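Local coordinates for protein cytochrome C (Marichromatium purpuratum 984, PDB 5LO9) that probably oxidises thiosulfate to tetrathionate, and may run the reverse reaction, passing the electrons along four heme c groups in a TsdBA fusion, at residues A[267-272]-A[284-289]; A[297-302]-A[378-383]; A[437-442]-A[466-471]. All coordinates share one frame; numbering follows the deposited sequence.

Contact 1: residues A[267-272]-A[284-289]. With HEC (heme c), chain F.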
loop_
_atom_site.group_PDB
_atom_site.type_symbol
_atom_site.label_atom_id
_atom_site.label_comp_id
_atom_site.label_asym_id
_atom_site.label_seq_id
_atom_site.Cartn_x
_atom_site.Cartn_y
_atom_site.Cartn_z
ATOM N N LEU A 267 -10.638 -3.654 14.516
ATOM C CA LEU A 267 -9.611 -2.884 15.192
ATOM C C LEU A 267 -9.843 -1.393 15.016
ATOM O O LEU A 267 -9.506 -0.599 15.895
ATOM C CB LEU A 267 -8.257 -3.245 14.641
ATOM C CG LEU A 267 -7.730 -4.660 14.815
ATOM C CD1 LEU A 267 -6.296 -4.732 14.257
ATOM C CD2 LEU A 267 -7.750 -5.028 16.258
ATOM N N PHE A 268 -10.369 -1.000 13.859
ATOM C CA PHE A 268 -10.676 0.401 13.612
ATOM C C PHE A 268 -11.742 0.913 14.580
ATOM O O PHE A 268 -11.656 2.043 15.085
ATOM C CB PHE A 268 -11.147 0.551 12.164
ATOM C CG PHE A 268 -10.990 1.931 11.598
ATOM C CD1 PHE A 268 -9.822 2.291 10.955
ATOM C CD2 PHE A 268 -12.021 2.852 11.685
ATOM C CE1 PHE A 268 -9.664 3.559 10.398
ATOM C CE2 PHE A 268 -11.879 4.111 11.132
ATOM C CZ PHE A 268 -10.681 4.469 10.485
ATOM N N ARG A 269 -12.761 0.091 14.829
ATOM C CA ARG A 269 -13.916 0.439 15.641
ATOM C C ARG A 269 -13.693 0.180 17.136
ATOM O O ARG A 269 -14.274 0.873 17.987
ATOM C CB ARG A 269 -15.120 -0.366 15.126
ATOM C CG ARG A 269 -16.434 -0.174 15.845
ATOM C CD ARG A 269 -17.016 1.199 15.615
ATOM N NE ARG A 269 -16.584 2.168 16.617
ATOM C CZ ARG A 269 -17.050 3.406 16.738
ATOM N NH1 ARG A 269 -17.990 3.877 15.922
ATOM N NH2 ARG A 269 -16.553 4.179 17.686
ATOM N N HIS A 270 -12.881 -0.806 17.493
ATOM C CA HIS A 270 -12.707 -1.179 18.890
ATOM C C HIS A 270 -11.241 -1.133 19.271
ATOM O O HIS A 270 -10.751 -1.985 19.999
ATOM C CB HIS A 270 -13.308 -2.552 19.158
ATOM C CG HIS A 270 -14.765 -2.648 18.794
ATOM N ND1 HIS A 270 -15.776 -2.254 19.645
ATOM C CD2 HIS A 270 -15.375 -3.067 17.659
ATOM C CE1 HIS A 270 -16.944 -2.456 19.064
ATOM N NE2 HIS A 270 -16.732 -2.941 17.855
ATOM N N THR A 271 -10.547 -0.086 18.807
ATOM C CA THR A 271 -9.096 -0.031 18.899
ATOM C C THR A 271 -8.622 -0.210 20.333
ATOM O O THR A 271 -7.589 -0.854 20.589
ATOM C CB THR A 271 -8.588 1.303 18.363
ATOM O OG1 THR A 271 -9.393 1.745 17.256
ATOM C CG2 THR A 271 -7.164 1.128 17.885
ATOM N N ASN A 272 -9.380 0.321 21.285
ATOM C CA ASN A 272 -8.907 0.415 22.657
ATOM C C ASN A 272 -9.213 -0.831 23.479
ATOM O O ASN A 272 -8.645 -0.987 24.564
ATOM C CB ASN A 272 -9.544 1.623 23.334
ATOM C CG ASN A 272 -11.016 1.444 23.522
ATOM O OD1 ASN A 272 -11.756 1.236 22.572
ATOM N ND2 ASN A 272 -11.438 1.415 24.765
ATOM N N ASP A 284 -8.411 6.440 25.716
ATOM C CA ASP A 284 -9.771 5.955 25.529
ATOM C C ASP A 284 -10.338 6.508 24.225
ATOM O O ASP A 284 -11.343 7.216 24.213
ATOM C CB ASP A 284 -10.638 6.314 26.742
ATOM C CG ASP A 284 -10.249 5.517 27.999
ATOM O OD1 ASP A 284 -9.765 4.372 27.850
ATOM O OD2 ASP A 284 -10.475 6.002 29.126
ATOM N N GLN A 285 -9.712 6.112 23.123
ATOM C CA GLN A 285 -10.045 6.558 21.789
ATOM C C GLN A 285 -10.177 5.337 20.895
ATOM O O GLN A 285 -9.745 4.240 21.252
ATOM C CB GLN A 285 -8.969 7.478 21.243
ATOM C CG GLN A 285 -8.703 8.693 22.110
ATOM C CD GLN A 285 -9.819 9.733 22.149
ATOM O OE1 GLN A 285 -10.202 10.193 23.221
ATOM N NE2 GLN A 285 -10.290 10.151 20.993
ATOM N N THR A 286 -10.799 5.538 19.734
ATOM C CA THR A 286 -10.762 4.580 18.642
ATOM C C THR A 286 -10.612 5.360 17.347
ATOM O O THR A 286 -10.975 6.535 17.261
ATOM C CB THR A 286 -12.013 3.703 18.535
ATOM O OG1 THR A 286 -13.131 4.516 18.143
ATOM C CG2 THR A 286 -12.338 2.957 19.837
ATOM N N CYS A 287 -10.109 4.668 16.321
ATOM C CA CYS A 287 -9.961 5.279 15.005
ATOM C C CYS A 287 -11.302 5.813 14.538
ATOM O O CYS A 287 -11.387 6.889 13.937
ATOM C CB CYS A 287 -9.445 4.252 13.982
ATOM S SG CYS A 287 -8.025 3.156 14.406
ATOM N N ALA A 288 -12.358 5.047 14.796
ATOM C CA ALA A 288 -13.678 5.344 14.276
ATOM C C ALA A 288 -14.246 6.643 14.834
ATOM O O ALA A 288 -15.139 7.232 14.212
ATOM C CB ALA A 288 -14.613 4.179 14.617
ATOM N N GLY A 289 -13.745 7.090 15.987
ATOM C CA GLY A 289 -14.292 8.264 16.637
ATOM C C GLY A 289 -13.948 9.563 15.933
ATOM O O GLY A 289 -14.631 10.574 16.122
HETATM FE FE HEC F . -18.934 14.781 19.301
HETATM C CHA HEC F . -16.614 12.422 18.190
HETATM C CHB HEC F . -16.515 17.301 19.199
HETATM C CHC HEC F . -21.385 17.125 20.000
HETATM C CHD HEC F . -21.226 12.193 20.024
HETATM N NA HEC F . -16.912 14.850 18.797
HETATM C C1A HEC F . -16.162 13.812 18.397
HETATM C C2A HEC F . -14.750 14.212 18.150
HETATM C C3A HEC F . -14.728 15.636 18.428
HETATM C C4A HEC F . -16.128 15.928 18.834
HETATM C CMA HEC F . -13.540 16.542 18.311
HETATM C CAA HEC F . -13.579 13.410 17.684
HETATM C CBA HEC F . -12.467 13.554 18.729
HETATM C CGA HEC F . -12.135 12.278 19.453
HETATM O O1A HEC F . -12.743 11.243 19.140
HETATM O O2A HEC F . -11.263 12.343 20.345
HETATM N NB HEC F . -18.938 16.840 19.545
HETATM C C1B HEC F . -17.901 17.664 19.476
HETATM C C2B HEC F . -18.273 19.079 19.700
HETATM C C3B HEC F . -19.714 19.028 19.926
HETATM C C4B HEC F . -20.016 17.585 19.785
HETATM C CMB HEC F . -17.375 20.261 19.712
HETATM C CAB HEC F . -20.671 20.160 20.194
HETATM C CBB HEC F . -20.599 21.088 19.006
HETATM N NC HEC F . -20.933 14.684 19.912
HETATM C C1C HEC F . -21.733 15.716 20.137
HETATM C C2C HEC F . -23.075 15.336 20.608
HETATM C C3C HEC F . -23.041 13.886 20.624
HETATM C C4C HEC F . -21.650 13.592 20.189
HETATM C CMC HEC F . -24.184 16.259 20.991
HETATM C CAC HEC F . -24.078 12.875 21.040
HETATM C CBC HEC F . -25.428 12.975 20.415
HETATM N ND HEC F . -18.923 12.703 19.115
HETATM C C1D HEC F . -19.914 11.858 19.434
HETATM C C2D HEC F . -19.552 10.449 19.126
HETATM C C3D HEC F . -18.210 10.527 18.575
HETATM C C4D HEC F . -17.919 11.966 18.610
HETATM C CMD HEC F . -20.351 9.210 19.310
HETATM C CAD HEC F . -17.375 9.382 18.117
HETATM C CBD HEC F . -17.923 8.969 16.755
HETATM C CGD HEC F . -17.948 7.456 16.575
HETATM O O1D HEC F . -17.606 6.673 17.479
HETATM O O2D HEC F . -18.351 7.009 15.497
#
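The ring of F268 lies with one face over CB of C287, the first cysteine of a CXXCH heme-attachment motif that also supplies C290 and the iron ligand H291. CB stands almost on the ring normal as a CH-pi partner, 3.6 Å from CD1 of F268, while SG, covalently bound to one heme c, sits over the same face further from its centre as a sulfur-aromatic partner. The ring gets there because CG is anti to the backbone N (chi1 -157°).

Two bonds fasten the backbone at the start of the motif to the end of helix 256-269 and the residues just after it. T271 OG1 accepts a nearly straight bond from C287 N (3.2 Å, 166°) and donates to L267 O at 2.7 Å in the carbonyl plane, so one hydroxyl serves both segments. A288 N gives its hydrogen to F268 O at 3.1 Å, arriving from above the carbonyl plane.

R269 carries the contact on to a second heme c. Its CB points away from 284-289, but bends at chi2 and chi3 bring the guanidinium back beneath A288 CB, which is centred over one face, 3.3 Å from CZ of R269. The propionate oxygen O1D lies in the guanidinium plane and accepts from R269 NH2 at 2.7 Å, while NH1 bonds O2D and, weakly, O1D. The carboxylate would probably offset the like charge of nearby R123. The other propionate of this heme is met by Q285, bent at chi2, whose NE2 donates to O2A at 2.5 Å.

Contact 2: residues A[297-302]-A[378-383]. With HEC (heme c), chain E.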
loop_
_atom_site.group_PDB
_atom_site.type_symbol
_atom_site.label_atom_id
_atom_site.label_comp_id
_atom_site.label_asym_id
_atom_site.label_seq_id
_atom_site.Cartn_x
_atom_site.Cartn_y
_atom_site.Cartn_z
ATOM N N ARG A 297 -16.926 7.885 5.880
ATOM C CA ARG A 297 -17.677 9.128 5.716
ATOM C C ARG A 297 -16.871 10.213 5.017
ATOM O O ARG A 297 -15.868 10.720 5.555
ATOM C CB ARG A 297 -18.112 9.639 7.071
ATOM C CG ARG A 297 -18.850 10.950 7.025
ATOM C CD ARG A 297 -20.268 10.739 6.632
ATOM N NE ARG A 297 -21.113 11.872 7.015
ATOM C CZ ARG A 297 -22.329 12.097 6.540
ATOM N NH1 ARG A 297 -22.875 11.293 5.643
ATOM N NH2 ARG A 297 -23.002 13.120 6.996
ATOM N N ALA A 298 -17.334 10.600 3.838
ATOM C CA ALA A 298 -16.772 11.775 3.205
ATOM C C ALA A 298 -16.850 12.973 4.139
ATOM O O ALA A 298 -17.833 13.165 4.874
ATOM C CB ALA A 298 -17.515 12.092 1.924
ATOM N N ASP A 299 -15.795 13.780 4.090
ATOM C CA ASP A 299 -15.603 14.976 4.907
ATOM C C ASP A 299 -15.363 14.653 6.385
ATOM O O ASP A 299 -15.321 15.570 7.209
ATOM C CB ASP A 299 -16.771 15.947 4.769
ATOM C CG ASP A 299 -16.880 16.570 3.376
ATOM O OD1 ASP A 299 -15.847 16.788 2.680
ATOM O OD2 ASP A 299 -18.033 16.870 2.985
ATOM N N ALA A 300 -15.146 13.381 6.730
ATOM C CA ALA A 300 -14.676 12.972 8.045
ATOM C C ALA A 300 -13.438 12.087 7.897
ATOM O O ALA A 300 -13.354 11.002 8.476
ATOM C CB ALA A 300 -15.778 12.254 8.825
ATOM N N SER A 301 -12.449 12.551 7.105
ATOM C CA SER A 301 -11.240 11.803 6.725
ATOM C C SER A 301 -11.547 10.344 6.437
ATOM O O SER A 301 -11.125 9.429 7.166
ATOM C CB SER A 301 -10.155 11.857 7.786
ATOM O OG SER A 301 -9.473 13.066 7.658
ATOM N N PRO A 302 -12.281 10.089 5.377
ATOM C CA PRO A 302 -12.524 8.707 4.996
ATOM C C PRO A 302 -11.208 8.040 4.596
ATOM O O PRO A 302 -10.272 8.674 4.093
ATOM C CB PRO A 302 -13.518 8.835 3.835
ATOM C CG PRO A 302 -13.199 10.201 3.227
ATOM C CD PRO A 302 -12.822 11.056 4.411
ATOM N N GLY A 378 -10.370 14.153 3.910
ATOM C CA GLY A 378 -10.077 14.967 5.078
ATOM C C GLY A 378 -11.294 15.700 5.613
ATOM O O GLY A 378 -12.433 15.233 5.553
ATOM N N TYR A 379 -11.043 16.847 6.151
ATOM C CA TYR A 379 -12.076 17.737 6.642
ATOM C C TYR A 379 -12.168 18.977 5.777
ATOM O O TYR A 379 -11.147 19.456 5.275
ATOM C CB TYR A 379 -11.770 18.167 8.069
ATOM C CG TYR A 379 -11.536 17.010 9.053
ATOM C CD1 TYR A 379 -12.266 15.831 8.986
ATOM C CD2 TYR A 379 -10.591 17.118 10.050
ATOM C CE1 TYR A 379 -12.044 14.796 9.903
ATOM C CE2 TYR A 379 -10.357 16.090 10.952
ATOM C CZ TYR A 379 -11.085 14.944 10.879
ATOM O OH TYR A 379 -10.826 13.959 11.794
ATOM N N PRO A 380 -13.356 19.536 5.567
ATOM C CA PRO A 380 -13.437 20.774 4.762
ATOM C C PRO A 380 -12.772 21.933 5.486
ATOM O O PRO A 380 -13.158 22.289 6.605
ATOM C CB PRO A 380 -14.941 20.995 4.598
ATOM C CG PRO A 380 -15.545 19.642 4.841
ATOM C CD PRO A 380 -14.690 18.981 5.861
ATOM N N ARG A 381 -11.755 22.506 4.856
ATOM C CA ARG A 381 -11.034 23.617 5.461
ATOM C C ARG A 381 -11.922 24.858 5.514
ATOM O O ARG A 381 -12.705 25.125 4.597
ATOM C CB ARG A 381 -9.763 23.908 4.669
ATOM C CG ARG A 381 -8.634 24.581 5.469
ATOM C CD ARG A 381 -7.353 24.746 4.613
ATOM N NE ARG A 381 -7.136 23.579 3.748
ATOM C CZ ARG A 381 -6.348 22.538 4.024
ATOM N NH1 ARG A 381 -5.650 22.505 5.158
ATOM N NH2 ARG A 381 -6.254 21.527 3.149
ATOM N N LEU A 382 -11.804 25.594 6.617
ATOM C CA LEU A 382 -12.539 26.822 6.884
ATOM C C LEU A 382 -11.657 28.035 6.645
ATOM O O LEU A 382 -10.434 27.967 6.803
ATOM C CB LEU A 382 -13.000 26.874 8.337
ATOM C CG LEU A 382 -13.810 25.708 8.866
ATOM C CD1 LEU A 382 -14.098 25.936 10.345
ATOM C CD2 LEU A 382 -15.049 25.596 8.086
ATOM N N GLN A 383 -12.288 29.160 6.313
ATOM C CA GLN A 383 -11.553 30.416 6.250
ATOM C C GLN A 383 -11.196 30.871 7.657
ATOM O O GLN A 383 -12.044 30.811 8.563
ATOM C CB GLN A 383 -12.348 31.476 5.489
ATOM C CG GLN A 383 -11.647 32.863 5.447
ATOM C CD GLN A 383 -10.440 32.991 4.470
ATOM O OE1 GLN A 383 -9.449 33.673 4.792
ATOM N NE2 GLN A 383 -10.526 32.364 3.277
HETATM FE FE HEC E . -6.499 9.436 12.043
HETATM C CHA HEC E . -5.548 11.402 9.290
HETATM C CHB HEC E . -5.778 6.518 10.249
HETATM C CHC HEC E . -7.199 7.481 14.898
HETATM C CHD HEC E . -7.595 12.263 13.664
HETATM N NA HEC E . -5.802 9.052 10.120
HETATM C C1A HEC E . -5.475 9.954 9.201
HETATM C C2A HEC E . -4.993 9.357 7.936
HETATM C C3A HEC E . -5.064 7.931 8.203
HETATM C C4A HEC E . -5.579 7.836 9.592
HETATM C CMA HEC E . -4.720 6.835 7.260
HETATM C CAA HEC E . -4.583 10.076 6.676
HETATM C CBA HEC E . -5.828 10.649 6.007
HETATM C CGA HEC E . -5.505 11.257 4.653
HETATM O O1A HEC E . -6.465 11.438 3.871
HETATM O O2A HEC E . -4.312 11.580 4.364
HETATM N NB HEC E . -6.495 7.402 12.511
HETATM C C1B HEC E . -6.181 6.405 11.655
HETATM C C2B HEC E . -6.248 5.077 12.273
HETATM C C3B HEC E . -6.658 5.364 13.641
HETATM C C4B HEC E . -6.769 6.834 13.677
HETATM C CMB HEC E . -6.000 3.756 11.637
HETATM C CAB HEC E . -6.876 4.376 14.739
HETATM C CBB HEC E . -5.531 3.712 15.035
HETATM N NC HEC E . -7.249 9.808 13.956
HETATM C C1C HEC E . -7.479 8.919 14.935
HETATM C C2C HEC E . -8.104 9.523 16.135
HETATM C C3C HEC E . -8.209 10.945 15.765
HETATM C C4C HEC E . -7.663 10.992 14.390
HETATM C CMC HEC E . -8.494 8.809 17.404
HETATM C CAC HEC E . -8.797 12.118 16.527
HETATM C CBC HEC E . -8.248 12.209 17.915
HETATM N ND HEC E . -6.537 11.462 11.552
HETATM C C1D HEC E . -7.006 12.421 12.336
HETATM C C2D HEC E . -6.919 13.757 11.720
HETATM C C3D HEC E . -6.299 13.539 10.401
HETATM C C4D HEC E . -6.109 12.063 10.436
HETATM C CMD HEC E . -7.360 15.020 12.376
HETATM C CAD HEC E . -5.957 14.527 9.300
HETATM C CBD HEC E . -5.016 15.681 9.709
HETATM C CGD HEC E . -3.589 15.332 10.179
HETATM O O1D HEC E . -3.358 14.488 11.097
HETATM O O2D HEC E . -2.633 15.957 9.643
HETATM O O HOH W 1 -9.288 11.182 4.359
#
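Y379 presents one face of its ring to S301 OG, which hovers toward the rim, and turns an edge to the backbone of 297-302, where CD1 of Y379 lies 3.5 Å from D299 O. CB of Y379 points away from 297-302; CG, anti to the carbonyl carbon (chi1 -54°), carries the ring back beside it. CE2 of Y379 meets the heme methyl CMD at 3.5 Å, and OH bonds C290 O in the heme-attachment motif. An alanine at Y379 would probably loosen the seam between 297-302 and the heme, since the ring contacts and the bond to C290 would go together.

D299 and P380 cross at about a right angle, with OD1 of D299 3.6 Å from CG of P380. Apart from this crossing, S301 N donates to G378 O at 3.1 Å (164°), entering from above the carbonyl plane. A water accepts from G378 N and donates to P302 O and to the heme propionate oxygen O1A. S301 O bonds ND1 of H291, and so probably helps orient that iron ligand.

The type II turn R297-A300 leans on helix 292-295, whereas helix 439-449 borders both segments, touching A300 through N449, P380 through A448 and the Y379 ring through F445.

Contact 3: residues A[437-442]-A[466-471]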
loop_
_atom_site.group_PDB
_atom_site.type_symbol
_atom_site.label_atom_id
_atom_site.label_comp_id
_atom_site.label_asym_id
_atom_site.label_seq_id
_atom_site.Cartn_x
_atom_site.Cartn_y
_atom_site.Cartn_z
ATOM N N HIS A 437 -5.444 18.303 18.089
ATOM C CA HIS A 437 -5.177 19.357 19.067
ATOM C C HIS A 437 -5.054 20.730 18.409
ATOM O O HIS A 437 -5.038 21.734 19.118
ATOM C CB HIS A 437 -3.903 19.036 19.899
ATOM C CG HIS A 437 -2.643 19.663 19.373
ATOM N ND1 HIS A 437 -1.845 19.048 18.432
ATOM C CD2 HIS A 437 -2.057 20.862 19.634
ATOM C CE1 HIS A 437 -0.819 19.837 18.141
ATOM N NE2 HIS A 437 -0.923 20.942 18.855
ATOM N N ARG A 438 -4.963 20.812 17.088
ATOM C CA ARG A 438 -4.905 22.111 16.419
ATOM C C ARG A 438 -6.298 22.695 16.283
ATOM O O ARG A 438 -7.282 21.970 16.095
ATOM C CB ARG A 438 -4.302 22.023 15.010
ATOM C CG ARG A 438 -2.809 21.872 14.962
ATOM C CD ARG A 438 -2.316 21.735 13.570
ATOM N NE ARG A 438 -2.580 22.894 12.698
ATOM C CZ ARG A 438 -1.660 23.772 12.282
ATOM N NH1 ARG A 438 -0.388 23.660 12.663
ATOM N NH2 ARG A 438 -2.008 24.774 11.473
ATOM N N VAL A 439 -6.361 24.026 16.340
ATOM C CA VAL A 439 -7.644 24.709 16.340
ATOM C C VAL A 439 -8.276 24.645 14.963
ATOM O O VAL A 439 -9.467 24.346 14.835
ATOM C CB VAL A 439 -7.478 26.160 16.826
ATOM C CG1 VAL A 439 -8.768 26.898 16.721
ATOM C CG2 VAL A 439 -7.059 26.182 18.274
ATOM N N ASP A 440 -7.481 24.865 13.909
ATOM C CA ASP A 440 -8.011 24.817 12.540
ATOM C C ASP A 440 -8.472 23.421 12.167
ATOM O O ASP A 440 -9.538 23.259 11.561
ATOM C CB ASP A 440 -6.989 25.317 11.501
ATOM C CG ASP A 440 -5.633 24.579 11.547
ATOM O OD1 ASP A 440 -4.814 24.815 10.621
ATOM O OD2 ASP A 440 -5.341 23.839 12.520
ATOM N N THR A 441 -7.706 22.402 12.543
ATOM C CA THR A 441 -8.101 21.051 12.192
ATOM C C THR A 441 -9.366 20.632 12.930
ATOM O O THR A 441 -10.298 20.105 12.318
ATOM C CB THR A 441 -6.961 20.103 12.482
ATOM O OG1 THR A 441 -5.853 20.473 11.672
ATOM C CG2 THR A 441 -7.363 18.721 12.156
ATOM N N ALA A 442 -9.420 20.854 14.244
ATOM C CA ALA A 442 -10.609 20.470 14.992
ATOM C C ALA A 442 -11.801 21.327 14.600
ATOM O O ALA A 442 -12.945 20.854 14.601
ATOM C CB ALA A 442 -10.354 20.566 16.481
ATOM N N VAL A 466 -15.510 26.903 19.480
ATOM C CA VAL A 466 -15.571 25.684 20.293
ATOM C C VAL A 466 -14.266 24.919 20.193
ATOM O O VAL A 466 -13.846 24.252 21.151
ATOM C CB VAL A 466 -16.728 24.751 19.919
ATOM C CG1 VAL A 466 -16.979 23.823 21.104
ATOM C CG2 VAL A 466 -17.946 25.488 19.662
ATOM N N ALA A 467 -13.651 24.931 19.009
ATOM C CA ALA A 467 -12.395 24.221 18.823
ATOM C C ALA A 467 -11.307 24.811 19.701
ATOM O O ALA A 467 -10.544 24.075 20.345
ATOM C CB ALA A 467 -11.989 24.261 17.356
ATOM N N ALA A 468 -11.238 26.143 19.763
ATOM C CA ALA A 468 -10.270 26.786 20.641
ATOM C C ALA A 468 -10.569 26.521 22.121
ATOM O O ALA A 468 -9.634 26.375 22.916
ATOM C CB ALA A 468 -10.209 28.268 20.334
ATOM N N TYR A 469 -11.847 26.439 22.521
ATOM C CA TYR A 469 -12.132 26.088 23.913
ATOM C C TYR A 469 -11.628 24.683 24.240
ATOM O O TYR A 469 -10.914 24.481 25.222
ATOM C CB TYR A 469 -13.629 26.200 24.208
ATOM C CG TYR A 469 -14.075 25.604 25.547
ATOM C CD1 TYR A 469 -13.765 26.207 26.742
ATOM C CD2 TYR A 469 -14.814 24.459 25.608
ATOM C CE1 TYR A 469 -14.179 25.676 27.983
ATOM C CE2 TYR A 469 -15.231 23.920 26.852
ATOM C CZ TYR A 469 -14.903 24.546 28.021
ATOM O OH TYR A 469 -15.310 24.023 29.226
ATOM N N ILE A 470 -11.994 23.698 23.425
ATOM C CA ILE A 470 -11.602 22.302 23.655
ATOM C C ILE A 470 -10.087 22.167 23.739
ATOM O O ILE A 470 -9.538 21.541 24.655
ATOM C CB ILE A 470 -12.148 21.422 22.518
ATOM C CG1 ILE A 470 -13.590 21.063 22.769
ATOM C CG2 ILE A 470 -11.307 20.144 22.334
ATOM C CD1 ILE A 470 -14.312 20.541 21.485
ATOM N N ASN A 471 -9.392 22.692 22.744
ATOM C CA ASN A 471 -7.972 22.443 22.627
ATOM C C ASN A 471 -7.131 23.405 23.454
ATOM O O ASN A 471 -5.927 23.521 23.226
ATOM C CB ASN A 471 -7.579 22.476 21.152
ATOM C CG ASN A 471 -7.973 21.189 20.435
ATOM O OD1 ASN A 471 -7.948 20.096 21.039
ATOM N ND2 ASN A 471 -8.334 21.300 19.146
HETATM O O HOH W 2 -4.166 23.754 20.792
#
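Small apolar groups make the close-packed half of this helix pair. CB of A467 points at the first turn of helix 439-449, 3.6 Å from V439 O and 4.1 Å from CB of A442. V439 lies alongside: its CG1, anti to the backbone N (chi1 175°), reaches CB of A468 at 4.1 Å. N471, just past the end of helix 460-470, closes this side, laying its CB and amide carbon CG against H437 O, with CG 3.3 Å from that oxygen. The buried amide is held from outside both segments, ND2 donating to M436 O and OD1 bonding Y430 OH, which should fix its rotation.

Where helix 460-470 has ended, the join between the two backbones is looser and goes through one water, which donates to both H437 O and N471 O. R438 and D440, partly exposed, point their CB atoms away from 466-471. They form a salt bridge in which the guanidinium grips the carboxylate side-on, NE to OD2 and NH2 to OD1, the latter nearly straight at 2.9 Å.

W464 of helix 460-470 also covers V439, and the same helix meets helix 391-401 through V466 and I470 against Y398, an arrangement consistent with the terminal helix pair of a class I cytochrome c fold.

The three contacts follow one another along the chain, each closing before the next opens, yet they gather round two hemes. Contact 1 lies farthest from contact 3, about 21 Å between centres, and about 19 Å from contact 2 without touching it. Contacts 2 and 3 are neighbours, about 15 Å between centres, and meet where CD2 of Y379 packs 3.8 Å from O of T441. Helix 439-449 is common ground: its start belongs to contact 3, its later turns border contact 2, and M450 just beyond ligates the heme whose propionates contact 1 holds. The arrangement thus places the contacts around the C287-H291 heme and the propionates of the next heme, consistent with electron passage between the two.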